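Local atomic coordinates of Ypr154wp (Saccharomyces cerevisiae, PDB entry 1ZX6), a protein that interacts with LAS17, RSP5 and SUP35 and, when overproduced, promotes de novo induction of the [PSI+] prion form of SUP35. Residues Tyr4-Tyr9 and Tyr53-Phe58; Leu8-Pro13 and Gly20-Asp25; Asp25-Leu30 and Gly40-Arg45; Pro35-Gly40 and Ile48-Tyr53. All blocks are in the same frame, centred on the assembly; numbering follows the deposited sequence.

Interaction 1: residues Tyr4-Tyr9 and Tyr53-Phe58; sequences YVEALY and YVKPAF
Tyr53 opens the segment with its carbonyl aimed along the C=O axis at the amide of Leu8, Leu8 N to Tyr53 O 2.8 Å, an almost perfectly straight bond. The Tyr53 ring turns its edge to the Tyr9 carbonyl, CD1 3.5 Å from Tyr9 O, and Tyr9 CB packs on the same CD1. Val54 follows on the same face of the sheet as Ala7; its CG2, in the crowded position between backbone N and carbonyl carbon, meets CG2 of Val5 at 3.9 Å. Lys55 is the hydrogen-bonded partner of Glu6: Glu6 N gives to Lys55 O at 2.7 Å, and Lys55 N returns a bond to Glu6 O. Their extended side chains run alongside each other on the opposite face from Ala7 and Val54, but Lys55 NZ stays 4.1 Å from Glu6 OE1, short of a salt bridge, while the lysine methylenes cross Leu8 at about a right angle. At Pro56 a water donates both to the carbonyl and to Glu6 OE1. Ala57 N and Phe58 N both donate to Tyr4 O, the first in the carbonyl plane on a lone pair, the second from above it. Phe58 ends the chain: its terminal OXT accepts from Tyr4 N at 2.7 Å, and its ring lies nearly parallel to that of Tyr4 (15°) but slid, so that Tyr4 CB sits over the phenyl centre, 3.7 Å from the centroid. This antiparallel pairing joins the two ends of the SH3 domain, strand 54-56 forming a sheet edge beside strand 4-7, whose other flank bonds to strand 26-32 through Val5 and Val27.

Interaction 2: residues Leu8-Pro13 and Gly20-Asp25; sequences LYQFDP and GLKPGD
The long excursion between the first two strands of an SH3 domain, the RT loop, is held together here, its two limbs running nearly antiparallel. A single antiparallel bridge marks the meeting, Phe11 with Leu21. Leu21 N gives to Phe11 O at 3.1 Å, nearly straight and on a lone pair in the carbonyl plane, whereas the return bond from Phe11 N to Leu21 O, 3.0 Å, is bent to 137° and arrives from above the plane. Beside this pair the CB atoms of Phe11 and Leu21 touch at 4.0 Å. Phe11 CG is anti to the backbone N, and its ring reaches past the bridge to meet Tyr53, Phe49 and Pro50, while Leu21 packs on Phe49 and Val54; the bridge thus fastens the loop over the barrel. Toward the loop tip, Pro13 lays its CD 3.6 Å from CA of Gly20, a closeness that a side chain at Gly20 would obstruct. At the other end the Pro23 ring sets CG against the backbone of Tyr9 and Gln10, with CB near Leu8 O. Lys22 to Asp25 form a type II turn with Gly24 at a positive phi, and the Asp25 carboxylate accepts Lys22 N through OD2 at 2.8 Å, met from above its plane. On the outer side Gln10 and Lys22 lie alongside, pointing the same way, Gln10 OE1 being 3.2 Å from Lys22 CE. The other half of that amide is fixed within its own limb: Gln10 NE2 donates almost linearly to the syn lone pair of Asp12 OD1, 2.7 Å away and in the amide plane.

Interaction 3: residues Asp25-Leu30 and Gly40-Arg45; sequences DKVQLL and GSCNGR
Four side chains of segment 25-30 meet segment 40-45, each turned differently. On one face Gln28 runs out extended, CG anti to the backbone N (chi1 -178°), and its CB passes 3.4 Å from Ser41 OG, which occupies the crowded position between backbone N and carbonyl carbon and so lies beside the start of the glutamine chain. Val27, on the buried side, has CG1 anti to the backbone N, 3.4 Å from Ser41 O, and sets CG2 against Cys42 CB at 4.1 Å. Further along, Leu30 brings CD1 to within 3.8 Å of Gly40 C, over backbone rather than side chain; Gly40 CA in turn lies 3.0 Å from Gln28 O, so close that a side chain there would run into both Gln28 O and Val27 CG1. At the far end Cys42 SG, anti to its own backbone N, comes 3.9 Å from Asp25 CB. The backbones are tied at Gln28 and Ser41, a hydrogen-bonded antiparallel pair: Gln28 N to Ser41 O is 2.8 Å and Ser41 N to Gln28 O 3.0 Å, both with the donor in the carbonyl plane. This is the hairpin of the second and third SH3 strands; beyond it a type I' turn from Cys42 to Arg45 leads into the next strand. Arg45 NH2 stays beyond salt-bridge range of Asp25 OD2; Arg45 NH1 bonds to Gly20 O, and Asp25 OD2 accepts Lys22 N. The pairing therefore rests mainly on the two backbone bonds and on close packing of side chains against backbone, with charge attraction probably adding little.

Interaction 4: residues Pro35-Gly40 and Ile48-Tyr53; sequences PEWYKG and IFPANY
Glu36 O is gripped by two hydrogen bonds: Ala51 N donates to it at 2.9 Å from well above the carbonyl plane, and a water donates from 2.9 Å while accepting Asn52 N. Both bonds lie where strand 45-50 of an SH3 hairpin passes into the 3-10 turn 51-53. Within the hairpin, Tyr38 and Phe49 form the hydrogen-bonded antiparallel pair, Tyr38 N to Phe49 O 3.0 Å and Phe49 N to Tyr38 O 2.9 Å, both nearly along the C=O axes. The two faces of the hairpin differ in character. On one, Trp37 lies side by side with Pro50, the indole's six-membered ring taking Pro50 CG over its face in a CH-pi contact, while Ile48 CD1 approaches Trp37 CE3 at 4.0 Å. This tryptophan and proline, together with Tyr53 and, farther along the surface beside it, Tyr9, correspond to the aromatic and proline positions that in SH3 domains line the groove for proline-rich peptides, so a binding role is probable here. On the other face Phe49, CG in the crowded position between backbone N and carbonyl carbon (chi1 60°), swings its ring beneath Tyr38, whose CB sits over it, 3.5 Å from Phe49 CZ. The Phe49 ring also brings CE2 to 3.9 Å from Gly40 N at its edge and reaches the buried side chains of Val27 and Leu21. The Tyr38 and Phe49 side chains cross obliquely, and the Tyr38 ring takes a methyl over its face in a CH-pi contact: Ala51 CB stands over the centre of the phenol, 3.5 Å from Tyr38 CZ.

Overall arrangement
All four contacts are antiparallel, but they differ in place and chemistry. Interaction 3 is the partly buried one; interactions 1, 2 and 4 lie nearer the surface. Interactions 3 and 4 share strand 37-42, which pairs with 26-32 on one flank and 45-50 on the other, and both include Gly40. Interaction 1 adds strand 54-56 beside 4-7 and relies on backbone bonds, terminal carboxylate and water; interaction 2, in the loop, has one bridge plus proline packing and a local amide-carboxylate bond. Aromatic CH-pi contacts mark interactions 1 and 4. Val27, Phe49, Leu21 and Val54, drawn from all four, pack on one another at the core, Val54 at its margin.

Interaction 1: residues Tyr4-Tyr9 and Tyr53-Phe58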
# COMPACT_ATOMS: atom_id res chain seq x y z
N TYR A 4 -0.46 -9.66 4.02
CA TYR A 4 -1.37 -8.75 3.32
C TYR A 4 -1.93 -7.72 4.28
O TYR A 4 -2.17 -8.02 5.45
CB TYR A 4 -2.54 -9.49 2.67
CG TYR A 4 -2.19 -10.18 1.36
CD1 TYR A 4 -1.43 -11.31 1.35
CD2 TYR A 4 -2.66 -9.69 0.14
CE1 TYR A 4 -1.10 -11.96 0.18
CE2 TYR A 4 -2.33 -10.33 -1.05
CZ TYR A 4 -1.55 -11.46 -1.01
OH TYR A 4 -1.22 -12.10 -2.20
N VAL A 5 -2.13 -6.51 3.78
CA VAL A 5 -2.66 -5.40 4.54
C VAL A 5 -3.90 -4.87 3.81
O VAL A 5 -4.07 -5.13 2.62
CB VAL A 5 -1.58 -4.28 4.73
CG1 VAL A 5 -0.38 -4.83 5.57
CG2 VAL A 5 -1.08 -3.72 3.43
N GLU A 6 -4.71 -4.11 4.52
CA GLU A 6 -5.94 -3.54 3.91
C GLU A 6 -5.89 -2.02 4.04
O GLU A 6 -5.69 -1.49 5.13
CB GLU A 6 -7.20 -4.09 4.59
CG GLU A 6 -8.49 -3.54 3.99
CD GLU A 6 -9.77 -4.07 4.65
OE1 GLU A 6 -9.69 -4.88 5.60
OE2 GLU A 6 -10.86 -3.68 4.20
N ALA A 7 -6.16 -1.33 2.92
CA ALA A 7 -6.23 0.15 2.92
C ALA A 7 -7.48 0.66 3.61
O ALA A 7 -8.60 0.13 3.40
CB ALA A 7 -6.18 0.69 1.47
N LEU A 8 -7.29 1.64 4.48
CA LEU A 8 -8.36 2.24 5.27
C LEU A 8 -8.75 3.60 4.73
O LEU A 8 -9.84 4.10 5.02
CB LEU A 8 -7.92 2.43 6.72
CG LEU A 8 -7.99 1.27 7.70
CD1 LEU A 8 -7.34 1.69 9.01
CD2 LEU A 8 -9.42 0.83 7.92
N TYR A 9 -7.83 4.20 3.99
CA TYR A 9 -7.97 5.58 3.48
C TYR A 9 -7.46 5.62 2.02
O TYR A 9 -6.62 4.79 1.61
CB TYR A 9 -7.14 6.56 4.32
CG TYR A 9 -7.29 6.41 5.81
CD1 TYR A 9 -8.31 7.06 6.49
CD2 TYR A 9 -6.38 5.66 6.54
CE1 TYR A 9 -8.45 6.92 7.87
CE2 TYR A 9 -6.52 5.51 7.91
CZ TYR A 9 -7.55 6.13 8.57
OH TYR A 9 -7.72 6.00 9.95
N TYR A 53 -1.70 4.42 5.84
CA TYR A 53 -2.93 4.22 5.04
C TYR A 53 -3.57 2.83 5.24
O TYR A 53 -4.69 2.59 4.79
CB TYR A 53 -2.65 4.48 3.54
CG TYR A 53 -2.62 5.93 3.20
CD1 TYR A 53 -3.77 6.58 2.70
CD2 TYR A 53 -1.49 6.70 3.42
CE1 TYR A 53 -3.76 7.90 2.44
CE2 TYR A 53 -1.49 8.07 3.17
CZ TYR A 53 -2.62 8.65 2.65
OH TYR A 53 -2.66 9.99 2.40
N VAL A 54 -2.85 1.89 5.87
CA VAL A 54 -3.29 0.49 5.94
C VAL A 54 -3.31 -0.11 7.34
O VAL A 54 -2.67 0.41 8.26
CB VAL A 54 -2.38 -0.44 5.06
CG1 VAL A 54 -2.39 0.01 3.61
CG2 VAL A 54 -0.97 -0.50 5.59
N LYS A 55 -4.03 -1.24 7.48
CA LYS A 55 -4.06 -2.06 8.68
C LYS A 55 -3.78 -3.53 8.30
O LYS A 55 -3.83 -3.88 7.11
CB LYS A 55 -5.42 -1.97 9.40
CG LYS A 55 -6.63 -2.37 8.54
CD LYS A 55 -7.88 -2.57 9.37
CE LYS A 55 -9.04 -3.14 8.53
NZ LYS A 55 -10.24 -3.41 9.37
N PRO A 56 -3.46 -4.37 9.30
CA PRO A 56 -3.24 -5.79 9.02
C PRO A 56 -4.48 -6.46 8.42
O PRO A 56 -5.62 -6.05 8.70
CB PRO A 56 -2.91 -6.39 10.40
CG PRO A 56 -2.41 -5.26 11.18
CD PRO A 56 -3.26 -4.08 10.73
N ALA A 57 -4.24 -7.44 7.56
CA ALA A 57 -5.32 -8.26 7.03
C ALA A 57 -5.03 -9.73 7.30
O ALA A 57 -5.80 -10.41 7.97
CB ALA A 57 -5.52 -8.01 5.54
N PHE A 58 -3.92 -10.23 6.76
CA PHE A 58 -3.49 -11.61 7.02
C PHE A 58 -2.05 -11.87 6.63
O PHE A 58 -1.59 -13.02 6.77
CB PHE A 58 -4.42 -12.64 6.36
CG PHE A 58 -4.58 -12.47 4.88
CD1 PHE A 58 -3.79 -13.18 4.00
CD2 PHE A 58 -5.57 -11.65 4.36
CE1 PHE A 58 -3.95 -13.06 2.63
CE2 PHE A 58 -5.72 -11.51 2.98
CZ PHE A 58 -4.91 -12.23 2.13
OXT PHE A 58 -1.31 -10.96 6.28
O HOH W 1 -8.30 -6.23 7.16

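Interaction 2: residues Leu8-Pro13 and Gly20-Asp25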
# COMPACT_ATOMS: atom_id res chain seq x y z
N LEU A 8 -7.29 1.64 4.48
CA LEU A 8 -8.36 2.24 5.27
C LEU A 8 -8.75 3.60 4.73
O LEU A 8 -9.84 4.10 5.02
CB LEU A 8 -7.92 2.43 6.72
CG LEU A 8 -7.99 1.27 7.70
CD1 LEU A 8 -7.34 1.69 9.01
CD2 LEU A 8 -9.42 0.83 7.92
N TYR A 9 -7.83 4.20 3.99
CA TYR A 9 -7.97 5.58 3.48
C TYR A 9 -7.46 5.62 2.02
O TYR A 9 -6.62 4.79 1.61
CB TYR A 9 -7.14 6.56 4.32
CG TYR A 9 -7.29 6.41 5.81
CD1 TYR A 9 -8.31 7.06 6.49
CD2 TYR A 9 -6.38 5.66 6.54
CE1 TYR A 9 -8.45 6.92 7.87
CE2 TYR A 9 -6.52 5.51 7.91
CZ TYR A 9 -7.55 6.13 8.57
OH TYR A 9 -7.72 6.00 9.95
N GLN A 10 -7.98 6.57 1.26
CA GLN A 10 -7.64 6.75 -0.17
C GLN A 10 -6.29 7.46 -0.28
O GLN A 10 -6.12 8.56 0.23
CB GLN A 10 -8.73 7.53 -0.93
CG GLN A 10 -8.41 7.66 -2.42
CD GLN A 10 -9.62 8.05 -3.26
OE1 GLN A 10 -10.73 7.59 -3.01
NE2 GLN A 10 -9.39 8.86 -4.28
N PHE A 11 -5.30 6.77 -0.85
CA PHE A 11 -4.02 7.37 -1.18
C PHE A 11 -4.01 7.67 -2.68
O PHE A 11 -4.02 6.76 -3.50
CB PHE A 11 -2.88 6.42 -0.78
CG PHE A 11 -1.56 6.88 -1.23
CD1 PHE A 11 -1.07 8.12 -0.84
CD2 PHE A 11 -0.76 6.07 -2.02
CE1 PHE A 11 0.14 8.58 -1.28
CE2 PHE A 11 0.48 6.50 -2.45
CZ PHE A 11 0.95 7.74 -2.08
N ASP A 12 -4.04 8.95 -3.04
CA ASP A 12 -3.95 9.35 -4.46
C ASP A 12 -2.48 9.47 -4.89
O ASP A 12 -1.75 10.29 -4.37
CB ASP A 12 -4.73 10.65 -4.68
CG ASP A 12 -6.17 10.51 -4.31
OD1 ASP A 12 -6.84 9.61 -4.85
OD2 ASP A 12 -6.66 11.27 -3.44
N PRO A 13 -2.04 8.64 -5.84
CA PRO A 13 -0.64 8.68 -6.27
C PRO A 13 -0.28 9.94 -7.04
O PRO A 13 -1.11 10.47 -7.82
CB PRO A 13 -0.51 7.44 -7.15
CG PRO A 13 -1.86 7.21 -7.68
CD PRO A 13 -2.80 7.61 -6.57
N GLY A 20 -1.24 3.66 -5.80
CA GLY A 20 -2.50 4.24 -5.37
C GLY A 20 -3.33 3.22 -4.62
O GLY A 20 -3.25 2.00 -4.89
N LEU A 21 -4.14 3.70 -3.68
CA LEU A 21 -4.94 2.85 -2.80
C LEU A 21 -6.37 3.41 -2.65
O LEU A 21 -6.55 4.61 -2.52
CB LEU A 21 -4.30 2.73 -1.40
CG LEU A 21 -2.87 2.22 -1.21
CD1 LEU A 21 -2.47 2.40 0.26
CD2 LEU A 21 -2.73 0.77 -1.64
N LYS A 22 -7.36 2.54 -2.64
CA LYS A 22 -8.74 2.97 -2.32
C LYS A 22 -9.10 2.18 -1.07
O LYS A 22 -8.65 1.07 -0.90
CB LYS A 22 -9.71 2.70 -3.46
CG LYS A 22 -9.40 3.54 -4.72
CD LYS A 22 -10.63 3.89 -5.54
CE LYS A 22 -11.37 5.10 -4.99
NZ LYS A 22 -12.43 5.59 -5.92
N PRO A 23 -9.91 2.74 -0.20
CA PRO A 23 -10.26 1.97 0.99
C PRO A 23 -10.88 0.61 0.67
O PRO A 23 -11.76 0.52 -0.20
CB PRO A 23 -11.30 2.87 1.69
CG PRO A 23 -11.01 4.24 1.18
CD PRO A 23 -10.59 4.06 -0.23
N GLY A 24 -10.40 -0.43 1.35
CA GLY A 24 -10.85 -1.79 1.14
C GLY A 24 -9.87 -2.61 0.32
O GLY A 24 -9.97 -3.83 0.32
N ASP A 25 -8.96 -1.95 -0.39
CA ASP A 25 -7.98 -2.63 -1.25
C ASP A 25 -7.07 -3.47 -0.36
O ASP A 25 -6.53 -2.94 0.60
CB ASP A 25 -7.05 -1.65 -1.99
CG ASP A 25 -7.69 -1.00 -3.22
OD1 ASP A 25 -8.76 -1.46 -3.66
OD2 ASP A 25 -7.05 -0.05 -3.76

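Interaction 3: residues Asp25-Leu30 and Gly40-Arg45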
# COMPACT_ATOMS: atom_id res chain seq x y z
N ASP A 25 -8.96 -1.95 -0.39
CA ASP A 25 -7.98 -2.63 -1.25
C ASP A 25 -7.07 -3.47 -0.36
O ASP A 25 -6.53 -2.94 0.60
CB ASP A 25 -7.05 -1.65 -1.99
CG ASP A 25 -7.69 -1.00 -3.22
OD1 ASP A 25 -8.76 -1.46 -3.66
OD2 ASP A 25 -7.05 -0.05 -3.76
N LYS A 26 -6.89 -4.76 -0.69
CA LYS A 26 -5.93 -5.63 -0.01
C LYS A 26 -4.65 -5.72 -0.83
O LYS A 26 -4.69 -5.97 -2.03
CB LYS A 26 -6.56 -7.01 0.27
CG LYS A 26 -7.77 -6.90 1.23
CD LYS A 26 -8.58 -8.18 1.40
CE LYS A 26 -9.33 -8.56 0.16
NZ LYS A 26 -10.31 -7.54 -0.33
N VAL A 27 -3.53 -5.52 -0.16
CA VAL A 27 -2.24 -5.27 -0.77
C VAL A 27 -1.28 -6.34 -0.26
O VAL A 27 -1.22 -6.59 0.94
CB VAL A 27 -1.72 -3.90 -0.37
CG1 VAL A 27 -0.41 -3.57 -1.05
CG2 VAL A 27 -2.77 -2.85 -0.67
N GLN A 28 -0.56 -6.97 -1.18
CA GLN A 28 0.49 -7.90 -0.79
C GLN A 28 1.67 -7.07 -0.31
O GLN A 28 2.19 -6.27 -1.07
CB GLN A 28 0.90 -8.77 -1.97
CG GLN A 28 1.96 -9.78 -1.60
CD GLN A 28 2.30 -10.76 -2.72
OE1 GLN A 28 1.89 -10.59 -3.87
NE2 GLN A 28 3.01 -11.82 -2.36
N LEU A 29 2.10 -7.24 0.94
CA LEU A 29 3.20 -6.46 1.47
C LEU A 29 4.51 -7.11 1.07
O LEU A 29 4.79 -8.25 1.48
CB LEU A 29 3.07 -6.35 3.00
CG LEU A 29 4.11 -5.58 3.80
CD1 LEU A 29 4.44 -4.23 3.20
CD2 LEU A 29 3.63 -5.45 5.26
N LEU A 30 5.30 -6.43 0.24
CA LEU A 30 6.56 -6.97 -0.26
C LEU A 30 7.76 -6.61 0.64
O LEU A 30 8.65 -7.46 0.90
CB LEU A 30 6.84 -6.48 -1.67
CG LEU A 30 5.77 -6.88 -2.70
CD1 LEU A 30 5.87 -6.04 -3.97
CD2 LEU A 30 5.92 -8.34 -3.05
N GLY A 40 4.45 -2.63 -2.00
CA GLY A 40 3.47 -3.71 -2.11
C GLY A 40 2.88 -3.82 -3.50
O GLY A 40 3.26 -3.06 -4.39
N SER A 41 1.99 -4.79 -3.66
CA SER A 41 1.29 -5.00 -4.92
C SER A 41 -0.21 -5.14 -4.67
O SER A 41 -0.63 -5.70 -3.65
CB SER A 41 1.84 -6.22 -5.67
OG SER A 41 1.56 -7.42 -4.98
N CYS A 42 -1.00 -4.63 -5.60
CA CYS A 42 -2.46 -4.67 -5.51
C CYS A 42 -3.04 -4.67 -6.92
O CYS A 42 -2.75 -3.77 -7.69
CB CYS A 42 -3.00 -3.45 -4.76
SG CYS A 42 -4.77 -3.44 -4.54
N ASN A 43 -3.86 -5.66 -7.22
CA ASN A 43 -4.56 -5.72 -8.48
C ASN A 43 -3.60 -5.56 -9.66
O ASN A 43 -3.90 -4.83 -10.62
CB ASN A 43 -5.64 -4.63 -8.52
CG ASN A 43 -6.69 -4.81 -7.42
OD1 ASN A 43 -6.91 -5.92 -6.93
ND2 ASN A 43 -7.36 -3.70 -7.05
N GLY A 44 -2.44 -6.21 -9.58
CA GLY A 44 -1.49 -6.20 -10.68
C GLY A 44 -0.50 -5.03 -10.72
O GLY A 44 0.42 -5.05 -11.52
N ARG A 45 -0.68 -4.03 -9.85
CA ARG A 45 0.22 -2.87 -9.78
C ARG A 45 1.20 -3.02 -8.61
O ARG A 45 0.81 -3.49 -7.54
CB ARG A 45 -0.60 -1.57 -9.58
CG ARG A 45 -1.45 -1.14 -10.76
CD ARG A 45 -2.49 -0.09 -10.34
NE ARG A 45 -3.41 -0.64 -9.34
CZ ARG A 45 -3.56 -0.21 -8.09
NH1 ARG A 45 -2.88 0.83 -7.62
NH2 ARG A 45 -4.41 -0.85 -7.30

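Interaction 4: residues Pro35-Gly40 and Ile48-Tyr53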
# COMPACT_ATOMS: atom_id res chain seq x y z
N PRO A 35 9.35 2.84 8.82
CA PRO A 35 8.09 2.93 9.51
C PRO A 35 7.05 3.66 8.69
O PRO A 35 5.85 3.51 8.96
CB PRO A 35 8.43 3.75 10.76
CG PRO A 35 9.91 3.59 10.97
CD PRO A 35 10.48 3.37 9.61
N GLU A 36 7.50 4.47 7.73
CA GLU A 36 6.58 5.38 7.06
C GLU A 36 6.19 5.04 5.63
O GLU A 36 5.16 5.51 5.17
CB GLU A 36 7.15 6.80 7.16
CG GLU A 36 7.06 7.33 8.63
CD GLU A 36 7.36 8.81 8.80
OE1 GLU A 36 7.68 9.49 7.79
OE2 GLU A 36 7.29 9.29 9.95
N TRP A 37 6.99 4.23 4.93
CA TRP A 37 6.73 3.79 3.57
C TRP A 37 6.90 2.27 3.44
O TRP A 37 7.93 1.71 3.91
CB TRP A 37 7.68 4.49 2.59
CG TRP A 37 7.35 5.95 2.43
CD1 TRP A 37 7.84 7.00 3.15
CD2 TRP A 37 6.46 6.49 1.47
NE1 TRP A 37 7.28 8.19 2.70
CE2 TRP A 37 6.43 7.90 1.67
CE3 TRP A 37 5.67 5.93 0.46
CZ2 TRP A 37 5.63 8.76 0.88
CZ3 TRP A 37 4.86 6.79 -0.31
CH2 TRP A 37 4.86 8.18 -0.09
N TYR A 38 5.89 1.64 2.83
CA TYR A 38 5.89 0.24 2.43
C TYR A 38 5.90 0.09 0.90
O TYR A 38 5.42 0.99 0.17
CB TYR A 38 4.64 -0.46 2.97
CG TYR A 38 4.53 -0.62 4.48
CD1 TYR A 38 5.60 -0.33 5.31
CD2 TYR A 38 3.35 -1.11 5.05
CE1 TYR A 38 5.49 -0.46 6.69
CE2 TYR A 38 3.24 -1.27 6.42
CZ TYR A 38 4.32 -0.96 7.22
OH TYR A 38 4.27 -1.09 8.59
N LYS A 39 6.40 -1.05 0.44
CA LYS A 39 6.34 -1.51 -0.95
C LYS A 39 5.34 -2.67 -1.03
O LYS A 39 5.37 -3.60 -0.23
CB LYS A 39 7.71 -1.99 -1.42
CG LYS A 39 7.78 -2.30 -2.88
CD LYS A 39 9.05 -3.08 -3.21
CE LYS A 39 9.07 -3.48 -4.70
NZ LYS A 39 8.49 -2.38 -5.53
N GLY A 40 4.45 -2.63 -2.00
CA GLY A 40 3.47 -3.71 -2.11
C GLY A 40 2.88 -3.82 -3.50
O GLY A 40 3.26 -3.06 -4.39
N ILE A 48 5.00 1.96 -4.04
CA ILE A 48 5.16 2.33 -2.65
C ILE A 48 4.01 3.22 -2.20
O ILE A 48 3.40 3.96 -2.99
CB ILE A 48 6.54 2.95 -2.37
CG1 ILE A 48 6.74 4.29 -3.06
CG2 ILE A 48 7.66 1.97 -2.79
CD1 ILE A 48 8.02 5.01 -2.59
N PHE A 49 3.77 3.17 -0.90
CA PHE A 49 2.65 3.87 -0.31
C PHE A 49 2.95 4.12 1.16
O PHE A 49 3.72 3.36 1.74
CB PHE A 49 1.34 3.08 -0.48
CG PHE A 49 1.36 1.74 0.15
CD1 PHE A 49 0.94 1.56 1.47
CD2 PHE A 49 1.87 0.66 -0.53
CE1 PHE A 49 0.99 0.32 2.10
CE2 PHE A 49 1.91 -0.59 0.06
CZ PHE A 49 1.48 -0.76 1.39
N PRO A 50 2.38 5.17 1.77
CA PRO A 50 2.65 5.36 3.21
C PRO A 50 1.99 4.31 4.11
O PRO A 50 0.85 3.95 3.92
CB PRO A 50 2.12 6.77 3.49
CG PRO A 50 1.78 7.35 2.06
CD PRO A 50 1.44 6.20 1.27
N ALA A 51 2.73 3.84 5.12
CA ALA A 51 2.29 2.78 5.99
C ALA A 51 1.04 3.09 6.78
O ALA A 51 0.26 2.18 7.06
CB ALA A 51 3.43 2.43 6.97
N ASN A 52 0.79 4.37 7.09
CA ASN A 52 -0.37 4.71 7.91
C ASN A 52 -1.72 4.73 7.14
O ASN A 52 -2.77 5.00 7.74
CB ASN A 52 -0.15 6.02 8.68
CG ASN A 52 -0.10 7.27 7.79
OD1 ASN A 52 0.06 7.16 6.58
ND2 ASN A 52 -0.24 8.46 8.41
N TYR A 53 -1.70 4.42 5.84
CA TYR A 53 -2.93 4.22 5.04
C TYR A 53 -3.57 2.83 5.24
O TYR A 53 -4.69 2.59 4.79
CB TYR A 53 -2.65 4.48 3.54
CG TYR A 53 -2.62 5.93 3.20
CD1 TYR A 53 -3.77 6.58 2.70
CD2 TYR A 53 -1.49 6.70 3.42
CE1 TYR A 53 -3.76 7.90 2.44
CE2 TYR A 53 -1.49 8.07 3.17
CZ TYR A 53 -2.62 8.65 2.65
OH TYR A 53 -2.66 9.99 2.40
O HOH W 2 3.19 6.36 7.12